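Local structure of B12-binding domain-containing protein (Kitasatospora setae, 6WTE) at residues T223-Y229 / F274-H280; L305-P311 / C327-G333. The protein binds cobalamin and a [4Fe-4S] cluster and acts as a methyltransferase of the radical SAM superfamily, apparently by a non-radical route. All blocks are in the same frame, centred on the assembly; numbering follows the deposited sequence.

Contact 1 (T223-Y229 / F274-H280). With SF4 (iron/sulfur cluster), chain C; EDO (1,2-ethanediol), chain G.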
# COMPACT_ATOMS: atom_id res chain seq x y z
N THR A 223 10.22 -8.37 4.22
CA THR A 223 11.64 -8.65 4.36
C THR A 223 12.46 -7.43 4.73
O THR A 223 13.51 -7.56 5.37
CB THR A 223 12.21 -9.29 3.07
OG1 THR A 223 12.64 -8.27 2.16
CG2 THR A 223 11.16 -10.17 2.40
N LYS A 224 11.98 -6.23 4.40
CA LYS A 224 12.71 -5.01 4.69
C LYS A 224 11.76 -3.83 4.57
O LYS A 224 10.92 -3.79 3.67
CB LYS A 224 13.91 -4.84 3.74
CG LYS A 224 13.52 -4.84 2.27
CD LYS A 224 14.62 -5.46 1.41
CE LYS A 224 14.14 -5.65 -0.03
NZ LYS A 224 15.07 -6.49 -0.82
N ASN A 225 11.89 -2.87 5.48
CA ASN A 225 11.07 -1.68 5.42
C ASN A 225 11.79 -0.56 4.68
O ASN A 225 13.00 -0.36 4.86
CB ASN A 225 10.71 -1.20 6.83
CG ASN A 225 9.85 0.04 6.81
OD1 ASN A 225 8.65 -0.04 6.55
ND2 ASN A 225 10.46 1.20 7.05
N GLY A 226 11.05 0.18 3.87
CA GLY A 226 11.50 1.44 3.33
C GLY A 226 11.84 1.35 1.85
O GLY A 226 11.87 0.28 1.24
N CYS A 227 12.10 2.53 1.27
CA CYS A 227 12.59 2.64 -0.10
C CYS A 227 13.53 3.82 -0.18
O CYS A 227 13.18 4.92 0.27
CB CYS A 227 11.46 2.82 -1.11
SG CYS A 227 12.09 2.85 -2.84
N ALA A 228 14.70 3.61 -0.77
CA ALA A 228 15.71 4.66 -0.87
C ALA A 228 15.60 5.49 -2.15
O ALA A 228 16.35 6.46 -2.29
CB ALA A 228 17.12 4.06 -0.77
N TYR A 229 14.70 5.14 -3.07
CA TYR A 229 14.53 5.96 -4.26
C TYR A 229 13.57 7.11 -3.95
O TYR A 229 13.20 7.35 -2.80
CB TYR A 229 14.08 5.09 -5.44
CG TYR A 229 15.19 4.21 -5.99
CD1 TYR A 229 16.50 4.38 -5.57
CD2 TYR A 229 14.93 3.23 -6.93
CE1 TYR A 229 17.53 3.59 -6.07
CE2 TYR A 229 15.94 2.43 -7.44
CZ TYR A 229 17.23 2.61 -7.00
OH TYR A 229 18.25 1.82 -7.50
N PHE A 274 10.90 -5.66 -3.93
CA PHE A 274 11.65 -6.81 -3.40
C PHE A 274 13.10 -6.80 -3.88
O PHE A 274 14.01 -7.15 -3.11
CB PHE A 274 10.98 -8.12 -3.79
CG PHE A 274 11.71 -9.35 -3.29
CD1 PHE A 274 11.97 -9.52 -1.94
CD2 PHE A 274 12.13 -10.33 -4.17
CE1 PHE A 274 12.64 -10.65 -1.48
CE2 PHE A 274 12.80 -11.46 -3.72
CZ PHE A 274 13.06 -11.62 -2.37
N ASN A 275 13.36 -6.39 -5.13
CA ASN A 275 14.71 -6.49 -5.68
C ASN A 275 15.55 -5.23 -5.48
O ASN A 275 16.69 -5.19 -5.95
CB ASN A 275 14.66 -6.83 -7.19
CG ASN A 275 13.98 -5.75 -8.02
OD1 ASN A 275 13.07 -5.06 -7.56
ND2 ASN A 275 14.42 -5.61 -9.27
N LEU A 276 15.03 -4.19 -4.83
CA LEU A 276 15.92 -3.14 -4.35
C LEU A 276 16.51 -3.59 -3.03
O LEU A 276 15.93 -4.43 -2.33
CB LEU A 276 15.18 -1.81 -4.23
CG LEU A 276 14.62 -1.28 -5.56
CD1 LEU A 276 14.05 0.12 -5.40
CD2 LEU A 276 15.69 -1.30 -6.67
N SER A 277 17.69 -3.08 -2.70
CA SER A 277 18.53 -3.70 -1.68
C SER A 277 18.72 -5.18 -2.03
O SER A 277 18.26 -6.09 -1.34
CB SER A 277 17.94 -3.51 -0.28
OG SER A 277 18.91 -3.67 0.73
N ILE A 278 19.39 -5.40 -3.16
CA ILE A 278 19.35 -6.69 -3.83
C ILE A 278 20.13 -7.75 -3.07
O ILE A 278 19.78 -8.94 -3.11
CB ILE A 278 19.86 -6.55 -5.28
CG1 ILE A 278 19.79 -7.89 -6.02
CG2 ILE A 278 21.28 -6.01 -5.29
CD1 ILE A 278 18.38 -8.38 -6.32
N ALA A 279 21.20 -7.37 -2.37
CA ALA A 279 22.00 -8.37 -1.67
C ALA A 279 21.18 -9.07 -0.60
O ALA A 279 21.30 -10.29 -0.42
CB ALA A 279 23.25 -7.72 -1.08
N HIS A 280 20.35 -8.31 0.12
CA HIS A 280 19.46 -8.90 1.11
C HIS A 280 18.45 -9.85 0.46
O HIS A 280 18.19 -10.94 0.97
CB HIS A 280 18.74 -7.79 1.87
CG HIS A 280 17.90 -8.27 3.02
ND1 HIS A 280 16.54 -8.50 2.90
CD2 HIS A 280 18.21 -8.51 4.31
CE1 HIS A 280 16.06 -8.88 4.06
NE2 HIS A 280 17.05 -8.89 4.94
FE1 SF4 C . 9.90 4.25 -6.76
FE2 SF4 C . 10.47 3.23 -4.27
FE3 SF4 C . 8.95 1.77 -5.98
FE4 SF4 C . 7.94 4.02 -4.87
S1 SF4 C . 8.53 2.12 -3.76
S2 SF4 C . 7.79 3.40 -7.06
S3 SF4 C . 9.79 5.35 -4.75
S4 SF4 C . 11.13 2.40 -6.30
C1 EDO G . 20.00 -2.38 -5.55
O1 EDO G . 20.42 -2.95 -4.31
C2 EDO G . 19.63 -0.91 -5.32
O2 EDO G . 18.62 -0.83 -4.30
O HOH W 1 14.93 -8.80 0.67
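The imidazole of H280 has CB of T223 and an ordered water at its edge, both in the ring plane. T223 O approaches the same ring obliquely, 3.2 Å from CE1 of H280. The Y229 ring is met obliquely by CD1 of L276, 3.6 Å from CD2 of Y229, and by sulfur S4 of the iron-sulfur cluster. CG2 of T223 comes obliquely to the F274 ring.

K224 carries the polar centre. Its chain leaves with CG between the backbone N and the carbonyl carbon (chi1 57°), bends at chi2, and brings the ammonium among the carbonyls of the turn before helix 278-294. NZ of K224 donates to F274 O at 2.6 Å, tilted from that carbonyl plane. It reaches L276 O at 2.7 Å with a C=O...N angle of 170°, nearly straight on. A bond to S277 O is weak. K224 is modelled in two conformers; these bonds belong to the one described and may not always hold. The carbonyls of F274 and L276 and the water probably stabilise the buried ammonium. The water accepts from NZ of K224, donates to OG1 of T223, and is hydrogen-bonded to ND1 of H280. D271 also bonds OG1 of T223, and R247 O bonds NE2 of H280.

At the other end, SG of C227 binds iron FE2 of the cluster at 2.2 Å. The amide N of Y229 donates to the same SG at 3.5 Å, which may temper the thiolate charge. CD1 of L276 lies 3.8 Å from S4 of the cluster. E273, next to F274, also binds the cluster. C227, C231 and C234 form the CxxxCxxC cluster-binding motif of the radical SAM superfamily.

Contact 2 (L305-P311 / C327-G333); sequences LWVYCQP and CRGVNVG
V307 and V330 meet through their CG2 methyls, 3.6 Å apart, at the apolar centre of this strand pair. SG of C309 packs on CG1 of V330. Further along the same face, CG2 of V332 lies 3.8 Å from CD of P311.

On the opposite face lies W306; CB of R328, at the bulge, sits over its six-membered ring, 3.8 Å from the centroid: a CH-pi contact. CA of G329 meets the ring obliquely, 3.5 Å from CE3 of W306, and a CB there would clash with CZ3. N331 O lies over one face of the Y308 ring, and CB of N331 is 3.6 Å from CD2 of Y308. With CG anti to the backbone N (chi1 -170°), Y308 extends its hydroxyl to CA of G333, 3.4 Å from OH. Replacing Y308 with an alanine would probably leave a gap beside N331 and G333 and let the N331 side chain shift.

Five backbone hydrogen bonds join the strands. A beta bulge shifts the register between L305 and W306. At the polar end, OE1 of Q310 bonds OH of Y354 and NZ of K346 beside the cluster. The two strands, joined through helix 316-325, form a parallel beta-alpha-beta unit of the partial TIM barrel of the radical SAM fold.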
# COMPACT_ATOMS: atom_id res chain seq x y z
N LEU A 305 5.88 -18.23 -4.11
CA LEU A 305 6.26 -16.86 -3.75
C LEU A 305 5.86 -15.90 -4.86
O LEU A 305 6.12 -16.16 -6.04
CB LEU A 305 7.76 -16.77 -3.50
CG LEU A 305 8.29 -15.43 -2.96
CD1 LEU A 305 7.69 -15.14 -1.60
CD2 LEU A 305 9.81 -15.49 -2.88
N TRP A 306 5.25 -14.78 -4.47
CA TRP A 306 4.82 -13.75 -5.40
C TRP A 306 5.49 -12.46 -4.99
O TRP A 306 5.36 -12.02 -3.84
CB TRP A 306 3.29 -13.62 -5.39
CG TRP A 306 2.61 -14.93 -5.69
CD1 TRP A 306 2.29 -15.91 -4.80
CD2 TRP A 306 2.19 -15.40 -6.97
NE1 TRP A 306 1.69 -16.97 -5.45
CE2 TRP A 306 1.63 -16.68 -6.79
CE3 TRP A 306 2.25 -14.87 -8.27
CZ2 TRP A 306 1.11 -17.42 -7.85
CZ3 TRP A 306 1.74 -15.61 -9.32
CH2 TRP A 306 1.17 -16.88 -9.10
N VAL A 307 6.25 -11.86 -5.91
CA VAL A 307 7.08 -10.71 -5.56
C VAL A 307 6.73 -9.53 -6.46
O VAL A 307 6.14 -9.67 -7.54
CB VAL A 307 8.59 -11.03 -5.65
CG1 VAL A 307 8.94 -12.21 -4.74
CG2 VAL A 307 9.02 -11.32 -7.11
N TYR A 308 7.07 -8.33 -5.97
CA TYR A 308 6.90 -7.08 -6.70
C TYR A 308 8.27 -6.44 -6.85
O TYR A 308 9.00 -6.31 -5.87
CB TYR A 308 5.94 -6.12 -5.98
CG TYR A 308 5.57 -4.94 -6.85
CD1 TYR A 308 6.36 -3.80 -6.89
CD2 TYR A 308 4.43 -4.97 -7.65
CE1 TYR A 308 6.03 -2.72 -7.69
CE2 TYR A 308 4.09 -3.90 -8.45
CZ TYR A 308 4.89 -2.78 -8.47
OH TYR A 308 4.55 -1.72 -9.27
N CYS A 309 8.61 -6.03 -8.08
CA CYS A 309 9.96 -5.63 -8.41
C CYS A 309 9.96 -4.38 -9.27
O CYS A 309 8.97 -4.04 -9.90
CB CYS A 309 10.72 -6.73 -9.18
SG CYS A 309 11.15 -8.19 -8.25
N GLN A 310 11.10 -3.73 -9.29
CA GLN A 310 11.44 -2.75 -10.31
C GLN A 310 12.20 -3.45 -11.43
O GLN A 310 12.68 -4.58 -11.25
CB GLN A 310 12.28 -1.62 -9.71
CG GLN A 310 11.48 -0.69 -8.82
CD GLN A 310 10.42 0.06 -9.59
OE1 GLN A 310 10.72 0.91 -10.42
NE2 GLN A 310 9.16 -0.29 -9.34
N PRO A 311 12.29 -2.83 -12.61
CA PRO A 311 12.97 -3.51 -13.72
C PRO A 311 14.43 -3.82 -13.46
O PRO A 311 14.97 -4.75 -14.08
CB PRO A 311 12.81 -2.52 -14.88
CG PRO A 311 11.58 -1.77 -14.56
CD PRO A 311 11.57 -1.63 -13.06
N CYS A 327 9.40 -19.12 -6.48
CA CYS A 327 8.70 -17.99 -7.05
C CYS A 327 7.80 -18.44 -8.20
O CYS A 327 8.25 -19.15 -9.11
CB CYS A 327 9.70 -16.95 -7.54
SG CYS A 327 8.96 -15.47 -8.20
N ARG A 328 6.54 -18.04 -8.15
CA ARG A 328 5.58 -18.32 -9.21
C ARG A 328 5.27 -17.10 -10.07
O ARG A 328 4.82 -17.27 -11.21
CB ARG A 328 4.27 -18.85 -8.63
CG ARG A 328 4.35 -20.24 -8.03
CD ARG A 328 4.69 -21.28 -9.10
NE ARG A 328 4.71 -22.63 -8.56
CZ ARG A 328 3.74 -23.52 -8.72
NH1 ARG A 328 2.65 -23.20 -9.42
NH2 ARG A 328 3.85 -24.73 -8.19
N GLY A 329 5.48 -15.89 -9.56
CA GLY A 329 5.13 -14.70 -10.32
C GLY A 329 5.93 -13.49 -9.89
O GLY A 329 6.27 -13.33 -8.71
N VAL A 330 6.21 -12.63 -10.86
CA VAL A 330 6.86 -11.34 -10.64
C VAL A 330 5.97 -10.25 -11.23
O VAL A 330 5.57 -10.33 -12.39
CB VAL A 330 8.27 -11.29 -11.27
CG1 VAL A 330 8.86 -9.88 -11.17
CG2 VAL A 330 9.19 -12.31 -10.61
N ASN A 331 5.67 -9.25 -10.41
CA ASN A 331 4.97 -8.05 -10.84
C ASN A 331 6.01 -6.93 -10.88
O ASN A 331 6.73 -6.72 -9.90
CB ASN A 331 3.84 -7.72 -9.86
CG ASN A 331 2.83 -6.74 -10.43
OD1 ASN A 331 3.11 -6.01 -11.38
ND2 ASN A 331 1.64 -6.72 -9.85
N VAL A 332 6.12 -6.25 -12.03
CA VAL A 332 7.16 -5.24 -12.22
C VAL A 332 6.51 -3.89 -12.53
O VAL A 332 5.66 -3.78 -13.42
CB VAL A 332 8.16 -5.64 -13.32
CG1 VAL A 332 7.45 -5.88 -14.65
CG2 VAL A 332 9.21 -4.54 -13.46
N GLY A 333 6.93 -2.86 -11.78
CA GLY A 333 6.48 -1.50 -12.03
C GLY A 333 7.32 -0.79 -13.08
O GLY A 333 8.03 0.18 -12.79

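From the N terminus, segment 223-229 comes first, and all four segments lie in the radical SAM core. Contact 1 closes a loop of 44 residues, from the cluster-binding loop to the start of helix 278-294. Contact 2 follows in series, closing 15 residues around helix 316-325. Neither nests in nor crosses the other. Helix 278-294 leads from one to strand 304-309 of the other. They touch directly: F274 N probably bonds Y308 O, N275 ND2 probably bonds Q310 O, and F274 packs on V307. Thus the turn after strand 266-269 ties the cluster-binding loop to the barrel sheet.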